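Putative fructose-bisphosphate aldolase (PDB 3PM6) belongs to the class II fructose-bisphosphate aldolase family and holds a zinc ion in a TIM barrel of eight parallel strands. Local coordinates at residues K126-N129 and L130-T133; E135-A138 and Y139-R143; F232-E235 and I236-C240. All coordinates share one frame; numbering follows the deposited sequence.

All three interactions are local, made within a turn or so of helix, so none closes a long loop; they follow one another along the chain without nesting or crossing. Interactions 1 and 2 share helix 126-141, which leads from strand 116-119 to strand 146-149: interaction 1 lies in its first half, against helix 174-181, and interaction 2 spans its C-terminal end, against helix 95-103. Their centres are 14 Å apart. Much later, interaction 3 opens helix 234-242, between strand 223-226 and the last barrel strand, 245-250. It lies across the chain's centre from interaction 2, their nearest atoms about 22 Å apart.

Interaction 1 (K126-N129 and L130-T133); sequences KEEN and LRLT
Within the first half of helix 126-141, on the outside of the barrel, this contact joins one turn to the next through an acid-arginine pair, Glu128 with Arg131, and a polar pair, Asn129 with Thr133. Arg131 grips the carboxylate side-on with two nitrogens: NE gives a hydrogen bond to Glu128 OE1 at 2.8 Å, and NH2 one to Glu128 OE2 at 2.9 Å. Both oxygens lie close to the guanidinium plane, yet the nitrogens come from above the carboxylate, because the two flat groups are turned 49° apart. Each side chain leaves with CG opposite its own backbone N (chi1 -176° for Glu128, -168° for Arg131) and bends further out, which brings the charged ends together.

On the buried side, the Asn129 backbone O accepts from Thr133 N at 2.8 Å, and Thr133 OG1 approaches the same O to 2.8 Å. That hydroxyl also lies 3.1 Å from Asn129 OD1. Asn129 ND2 turns instead to the backbone O of Glu150. Lys126 runs alongside Leu130, its NZ forming a salt bridge with Glu179 of helix 174-181. The arrangement is a surface i/i+3 salt bridge backed by regular i/i+4 bonding, in the helix of a beta-alpha-beta crossover of the TIM barrel.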
loop_
_atom_site.group_PDB
_atom_site.type_symbol
_atom_site.label_atom_id
_atom_site.label_comp_id
_atom_site.label_asym_id
_atom_site.label_seq_id
_atom_site.Cartn_x
_atom_site.Cartn_y
_atom_site.Cartn_z
ATOM N N LYS A 126 -17.574 -30.789 -8.279
ATOM C CA LYS A 126 -17.542 -30.305 -9.652
ATOM C C LYS A 126 -18.808 -29.542 -10.065
ATOM O O LYS A 126 -18.747 -28.450 -10.638
ATOM C CB LYS A 126 -17.295 -31.483 -10.611
ATOM C CG LYS A 126 -17.151 -31.041 -12.032
ATOM C CD LYS A 126 -17.223 -32.203 -13.018
ATOM C CE LYS A 126 -18.593 -32.301 -13.687
ATOM N NZ LYS A 126 -19.129 -30.923 -14.018
ATOM N N GLU A 127 -19.962 -30.145 -9.803
ATOM C CA GLU A 127 -21.258 -29.592 -10.233
ATOM C C GLU A 127 -21.585 -28.274 -9.489
ATOM O O GLU A 127 -22.092 -27.332 -10.065
ATOM C CB GLU A 127 -22.349 -30.667 -10.054
ATOM C CG GLU A 127 -22.150 -31.975 -10.903
ATOM C CD GLU A 127 -21.240 -33.088 -10.266
ATOM O OE1 GLU A 127 -20.765 -33.015 -9.086
ATOM O OE2 GLU A 127 -20.992 -34.074 -10.994
ATOM N N GLU A 128 -21.249 -28.204 -8.211
ATOM C CA GLU A 128 -21.386 -26.968 -7.452
ATOM C C GLU A 128 -20.403 -25.884 -7.933
ATOM O O GLU A 128 -20.774 -24.710 -8.073
ATOM C CB GLU A 128 -21.208 -27.266 -5.952
ATOM C CG GLU A 128 -21.417 -26.066 -5.021
ATOM C CD GLU A 128 -22.886 -25.676 -4.865
ATOM O OE1 GLU A 128 -23.765 -26.113 -5.654
ATOM O OE2 GLU A 128 -23.160 -24.920 -3.932
ATOM N N ASN A 129 -19.162 -26.276 -8.182
ATOM C CA ASN A 129 -18.146 -25.395 -8.771
ATOM C C ASN A 129 -18.718 -24.783 -10.071
ATOM O O ASN A 129 -18.699 -23.561 -10.248
ATOM C CB ASN A 129 -16.871 -26.241 -8.990
ATOM C CG ASN A 129 -15.684 -25.474 -9.590
ATOM O OD1 ASN A 129 -15.796 -24.331 -10.071
ATOM N ND2 ASN A 129 -14.508 -26.161 -9.605
ATOM N N LEU A 130 -19.283 -25.609 -10.958
ATOM C CA LEU A 130 -19.851 -25.072 -12.209
ATOM C C LEU A 130 -20.985 -24.107 -11.942
ATOM O O LEU A 130 -21.046 -23.028 -12.567
ATOM C CB LEU A 130 -20.406 -26.173 -13.101
ATOM C CG LEU A 130 -19.434 -26.938 -13.948
ATOM C CD1 LEU A 130 -20.214 -28.153 -14.414
ATOM C CD2 LEU A 130 -18.927 -26.078 -15.129
ATOM N N ARG A 131 -21.861 -24.496 -10.999
ATOM C CA ARG A 131 -23.058 -23.729 -10.661
ATOM C C ARG A 131 -22.699 -22.353 -10.118
ATOM O O ARG A 131 -23.181 -21.334 -10.613
ATOM C CB ARG A 131 -23.921 -24.491 -9.633
ATOM C CG ARG A 131 -25.328 -23.899 -9.429
ATOM C CD ARG A 131 -26.098 -24.535 -8.248
ATOM N NE ARG A 131 -25.473 -24.288 -6.943
ATOM C CZ ARG A 131 -25.578 -23.150 -6.268
ATOM N NH1 ARG A 131 -26.274 -22.128 -6.758
ATOM N NH2 ARG A 131 -24.997 -23.021 -5.101
ATOM N N LEU A 132 -21.890 -22.329 -9.064
ATOM C CA LEU A 132 -21.463 -21.059 -8.503
ATOM C C LEU A 132 -20.633 -20.244 -9.524
ATOM O O LEU A 132 -20.819 -19.036 -9.632
ATOM C CB LEU A 132 -20.662 -21.274 -7.222
ATOM C CG LEU A 132 -21.422 -21.879 -6.049
ATOM C CD1 LEU A 132 -20.409 -22.431 -5.027
ATOM C CD2 LEU A 132 -22.417 -20.848 -5.441
ATOM N N THR A 133 -19.723 -20.904 -10.261
ATOM C CA THR A 133 -18.894 -20.173 -11.252
ATOM C C THR A 133 -19.797 -19.467 -12.281
ATOM O O THR A 133 -19.638 -18.281 -12.548
ATOM C CB THR A 133 -17.833 -21.069 -11.953
ATOM O OG1 THR A 133 -16.908 -21.577 -10.984
ATOM C CG2 THR A 133 -17.046 -20.275 -13.015
#

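Interaction 2 (E135-A138 and Y139-R143); sequences ELVA and YCNAR
Tyr139, Ala138 and Val137 have the most surface buried in this contact, where helix 126-141 runs out into its C-terminal turn. Tyr139 is tied back by its N, which bonds to Glu135 O at 3.2 Å, while its CB rests 3.6 Å from Leu136 O. With CG opposite the backbone N (chi1 -166°), the ring swings off the helix and meets Arg143, the residue one turn on. The two flat groups lie face to face: Arg143 NH1 sits 3.5 Å above the plane of the Tyr139 ring, over its centre. The same NH1 donates to Tyr139 O at 2.9 Å, in the carbonyl plane and on a lone pair, so one nitrogen holds both the ring and the backbone of this residue. At its far end the phenol OH bonds to Asp103, and Lys99 makes a cation-pi contact with the ring.

Ala138 works through its backbone, its O receiving Ala142 N at 2.9 Å. Val137 O takes Asn141 N at 2.8 Å. The Val137 and Asn141 side chains run side by side, pointing the same way, CG1 of Val137 lying 3.9 Å from CG of Asn141.

Leu136 and Cys140 turn inward, packing on Ile98 of helix 95-103 and on strand 116-119 through Val119 and Ile117. Val137 joins Cys140 on Thr147 of strand 146-149, so this end of the helix covers the two strands it connects and rests against the preceding helix.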
loop_
_atom_site.group_PDB
_atom_site.type_symbol
_atom_site.label_atom_id
_atom_site.label_comp_id
_atom_site.label_asym_id
_atom_site.label_seq_id
_atom_site.Cartn_x
_atom_site.Cartn_y
_atom_site.Cartn_z
ATOM N N GLU A 135 -22.903 -18.358 -12.102
ATOM C CA GLU A 135 -23.600 -17.211 -11.568
ATOM C C GLU A 135 -22.678 -16.099 -11.115
ATOM O O GLU A 135 -23.040 -14.929 -11.228
ATOM C CB GLU A 135 -24.650 -17.625 -10.521
ATOM C CG GLU A 135 -24.246 -17.697 -9.087
ATOM C CD GLU A 135 -25.479 -17.946 -8.179
ATOM O OE1 GLU A 135 -25.608 -19.066 -7.637
ATOM O OE2 GLU A 135 -26.327 -17.028 -8.016
ATOM N N LEU A 136 -21.480 -16.446 -10.635
ATOM C CA LEU A 136 -20.536 -15.430 -10.241
ATOM C C LEU A 136 -19.880 -14.735 -11.427
ATOM O O LEU A 136 -19.523 -13.553 -11.334
ATOM C CB LEU A 136 -19.486 -15.972 -9.247
ATOM C CG LEU A 136 -20.087 -16.322 -7.886
ATOM C CD1 LEU A 136 -19.152 -17.269 -7.130
ATOM C CD2 LEU A 136 -20.445 -15.095 -7.055
ATOM N N VAL A 137 -19.691 -15.468 -12.523
ATOM C CA VAL A 137 -19.200 -14.882 -13.753
ATOM C C VAL A 137 -20.199 -13.821 -14.245
ATOM O O VAL A 137 -19.801 -12.727 -14.673
ATOM C CB VAL A 137 -18.993 -15.961 -14.837
ATOM C CG1 VAL A 137 -18.926 -15.331 -16.231
ATOM C CG2 VAL A 137 -17.728 -16.793 -14.524
ATOM N N ALA A 138 -21.492 -14.140 -14.181
ATOM C CA ALA A 138 -22.533 -13.178 -14.568
ATOM C C ALA A 138 -22.391 -11.899 -13.744
ATOM O O ALA A 138 -22.356 -10.788 -14.286
ATOM C CB ALA A 138 -23.948 -13.801 -14.378
ATOM N N TYR A 139 -22.251 -12.073 -12.428
ATOM C CA TYR A 139 -22.145 -10.943 -11.523
ATOM C C TYR A 139 -20.920 -10.065 -11.823
ATOM O O TYR A 139 -21.007 -8.829 -11.802
ATOM C CB TYR A 139 -22.134 -11.444 -10.080
ATOM C CG TYR A 139 -22.372 -10.376 -9.044
ATOM C CD1 TYR A 139 -23.658 -10.185 -8.473
ATOM C CD2 TYR A 139 -21.320 -9.555 -8.620
ATOM C CE1 TYR A 139 -23.872 -9.173 -7.488
ATOM C CE2 TYR A 139 -21.510 -8.559 -7.648
ATOM C CZ TYR A 139 -22.784 -8.371 -7.080
ATOM O OH TYR A 139 -22.942 -7.376 -6.124
ATOM N N CYS A 140 -19.783 -10.697 -12.092
ATOM C CA CYS A 140 -18.565 -9.976 -12.436
ATOM C C CYS A 140 -18.679 -9.272 -13.811
ATOM O O CYS A 140 -18.242 -8.135 -13.991
ATOM C CB CYS A 140 -17.383 -10.954 -12.448
ATOM S SG CYS A 140 -16.931 -11.624 -10.817
ATOM N N ASN A 141 -19.194 -10.001 -14.794
ATOM C CA ASN A 141 -19.329 -9.495 -16.155
ATOM C C ASN A 141 -20.225 -8.235 -16.194
ATOM O O ASN A 141 -19.853 -7.222 -16.796
ATOM C CB ASN A 141 -19.916 -10.576 -17.064
ATOM C CG ASN A 141 -18.907 -11.647 -17.442
ATOM O OD1 ASN A 141 -17.744 -11.629 -17.004
ATOM N ND2 ASN A 141 -19.346 -12.595 -18.282
ATOM N N ALA A 142 -21.369 -8.300 -15.518
ATOM C CA ALA A 142 -22.247 -7.125 -15.319
ATOM C C ALA A 142 -21.474 -5.881 -14.900
ATOM O O ALA A 142 -21.931 -4.774 -15.161
ATOM C CB ALA A 142 -23.333 -7.419 -14.295
ATOM N N ARG A 143 -20.294 -6.071 -14.280
ATOM C CA ARG A 143 -19.566 -4.953 -13.727
ATOM C C ARG A 143 -18.263 -4.651 -14.464
ATOM O O ARG A 143 -17.398 -3.899 -13.955
ATOM C CB ARG A 143 -19.360 -5.154 -12.223
ATOM C CG ARG A 143 -20.689 -5.068 -11.443
ATOM C CD ARG A 143 -20.743 -5.956 -10.204
ATOM N NE ARG A 143 -22.029 -5.742 -9.550
ATOM C CZ ARG A 143 -23.172 -6.351 -9.871
ATOM N NH1 ARG A 143 -23.208 -7.274 -10.822
ATOM N NH2 ARG A 143 -24.299 -6.022 -9.237
#

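Interaction 3 (F232-E235 and I236-C240); sequences FTKE and IFEKC
Phe232 reaches forward from the loop before helix 234-242 and lays its side chain across Ile236 and Phe237. Its CB comes first, standing over one face of the Phe237 ring, nearest CZ at 3.5 Å, a CH-pi contact displaced toward the rim. At CG the partner changes: Ile236 CG2 lies 3.7 Å away. The same methyl is closest to Phe232 at CD2, at 3.5 Å, and then falls back to 4.0 Å from CE2, so it covers one face of the ring along that side in a second CH-pi contact. CD2 also meets Phe237 CE1. The two rings stand obliquely, their planes 59° apart. Of the two, Phe237 no longer meets the ring toward its tip, at CE2 and CZ. The side chain as a whole also touches Tyr199, Val204 and, on strand 223-226, Leu226, and it lies about 10 Å from the zinc ion.

This is the N-terminal start of a barrel helix, in the beta-alpha-beta unit that carries strand 223-226 over to strand 245-250. Thr233 is the N-cap. Its OG1, set between the backbone N and the carbonyl carbon (chi1 58°), accepts a weak hydrogen bond from Ile236 N at 3.3 Å. The Thr233 backbone O makes the firmer link, taking Phe237 N at 3.0 Å and 171°.

Elsewhere on this turn Lys234 stretches across Glu238, and its NZ forms a salt bridge with Glu238 OE2 at 2.9 Å. NZ makes a further salt bridge with Asp294 and a hydrogen bond to the backbone O of Met292. Because the carboxylates of Glu238 and Asp294 stand close together, the lysine's charge would be expected to ease the repulsion between them.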
loop_
_atom_site.group_PDB
_atom_site.type_symbol
_atom_site.label_atom_id
_atom_site.label_comp_id
_atom_site.label_asym_id
_atom_site.label_seq_id
_atom_site.Cartn_x
_atom_site.Cartn_y
_atom_site.Cartn_z
ATOM N N PHE A 232 9.388 -23.357 -10.627
ATOM C CA PHE A 232 9.546 -23.762 -12.032
ATOM C C PHE A 232 10.820 -23.145 -12.666
ATOM O O PHE A 232 11.345 -22.095 -12.232
ATOM C CB PHE A 232 8.289 -23.439 -12.882
ATOM C CG PHE A 232 7.092 -24.337 -12.606
ATOM C CD1 PHE A 232 7.102 -25.261 -11.569
ATOM C CD2 PHE A 232 5.943 -24.239 -13.383
ATOM C CE1 PHE A 232 6.004 -26.112 -11.328
ATOM C CE2 PHE A 232 4.808 -25.060 -13.130
ATOM C CZ PHE A 232 4.837 -25.985 -12.090
ATOM N N THR A 233 11.311 -23.820 -13.695
ATOM C CA THR A 233 12.550 -23.437 -14.374
ATOM C C THR A 233 12.103 -22.872 -15.722
ATOM O O THR A 233 10.950 -23.008 -16.090
ATOM C CB THR A 233 13.475 -24.682 -14.612
ATOM O OG1 THR A 233 12.758 -25.642 -15.386
ATOM C CG2 THR A 233 13.912 -25.343 -13.313
ATOM N N LYS A 234 13.007 -22.246 -16.454
ATOM C CA LYS A 234 12.692 -21.751 -17.771
ATOM C C LYS A 234 12.175 -22.870 -18.678
ATOM O O LYS A 234 11.228 -22.681 -19.450
ATOM C CB LYS A 234 13.943 -21.129 -18.428
ATOM C CG LYS A 234 13.765 -20.975 -19.984
ATOM C CD LYS A 234 14.283 -19.628 -20.465
ATOM C CE LYS A 234 13.689 -19.229 -21.805
ATOM N NZ LYS A 234 13.043 -17.882 -21.656
ATOM N N GLU A 235 12.834 -24.016 -18.632
ATOM C CA GLU A 235 12.496 -25.108 -19.550
ATOM C C GLU A 235 11.063 -25.610 -19.277
ATOM O O GLU A 235 10.307 -25.889 -20.211
ATOM C CB GLU A 235 13.546 -26.229 -19.450
ATOM C CG GLU A 235 14.942 -25.837 -20.054
ATOM C CD GLU A 235 15.911 -25.154 -19.079
ATOM O OE1 GLU A 235 15.490 -24.631 -18.023
ATOM O OE2 GLU A 235 17.135 -25.145 -19.378
ATOM N N ILE A 236 10.684 -25.679 -18.000
ATOM C CA ILE A 236 9.289 -26.006 -17.624
ATOM C C ILE A 236 8.286 -24.943 -18.122
ATOM O O ILE A 236 7.245 -25.273 -18.692
ATOM C CB ILE A 236 9.128 -26.201 -16.110
ATOM C CG1 ILE A 236 9.873 -27.455 -15.681
ATOM C CG2 ILE A 236 7.613 -26.256 -15.722
ATOM C CD1 ILE A 236 9.993 -27.605 -14.129
ATOM N N PHE A 237 8.630 -23.675 -17.921
ATOM C CA PHE A 237 7.826 -22.587 -18.439
ATOM C C PHE A 237 7.647 -22.698 -19.944
ATOM O O PHE A 237 6.509 -22.618 -20.429
ATOM C CB PHE A 237 8.407 -21.223 -18.046
ATOM C CG PHE A 237 8.245 -20.861 -16.561
ATOM C CD1 PHE A 237 6.960 -20.811 -15.946
ATOM C CD2 PHE A 237 9.364 -20.488 -15.803
ATOM C CE1 PHE A 237 6.806 -20.432 -14.581
ATOM C CE2 PHE A 237 9.227 -20.116 -14.426
ATOM C CZ PHE A 237 7.930 -20.095 -13.818
ATOM N N GLU A 238 8.742 -22.924 -20.673
ATOM C CA GLU A 238 8.678 -23.050 -22.130
ATOM C C GLU A 238 7.700 -24.168 -22.532
ATOM O O GLU A 238 6.867 -23.967 -23.395
ATOM C CB GLU A 238 10.072 -23.270 -22.777
ATOM C CG GLU A 238 11.080 -22.072 -22.720
ATOM C CD GLU A 238 10.465 -20.716 -23.157
ATOM O OE1 GLU A 238 9.492 -20.710 -23.959
ATOM O OE2 GLU A 238 10.950 -19.642 -22.694
ATOM N N LYS A 239 7.779 -25.320 -21.873
ATOM C CA LYS A 239 6.886 -26.442 -22.154
ATOM C C LYS A 239 5.411 -26.051 -21.965
ATOM O O LYS A 239 4.589 -26.379 -22.798
ATOM C CB LYS A 239 7.259 -27.653 -21.286
ATOM C CG LYS A 239 8.522 -28.378 -21.758
ATOM C CD LYS A 239 8.973 -29.490 -20.820
ATOM C CE LYS A 239 10.262 -30.098 -21.393
ATOM N NZ LYS A 239 11.234 -30.614 -20.386
ATOM N N CYS A 240 5.109 -25.326 -20.886
ATOM C CA CYS A 240 3.738 -24.888 -20.582
ATOM C C CYS A 240 3.212 -23.862 -21.567
ATOM O O CYS A 240 2.102 -23.999 -22.050
ATOM C CB CYS A 240 3.633 -24.332 -19.155
ATOM S SG CYS A 240 3.974 -25.550 -17.868
#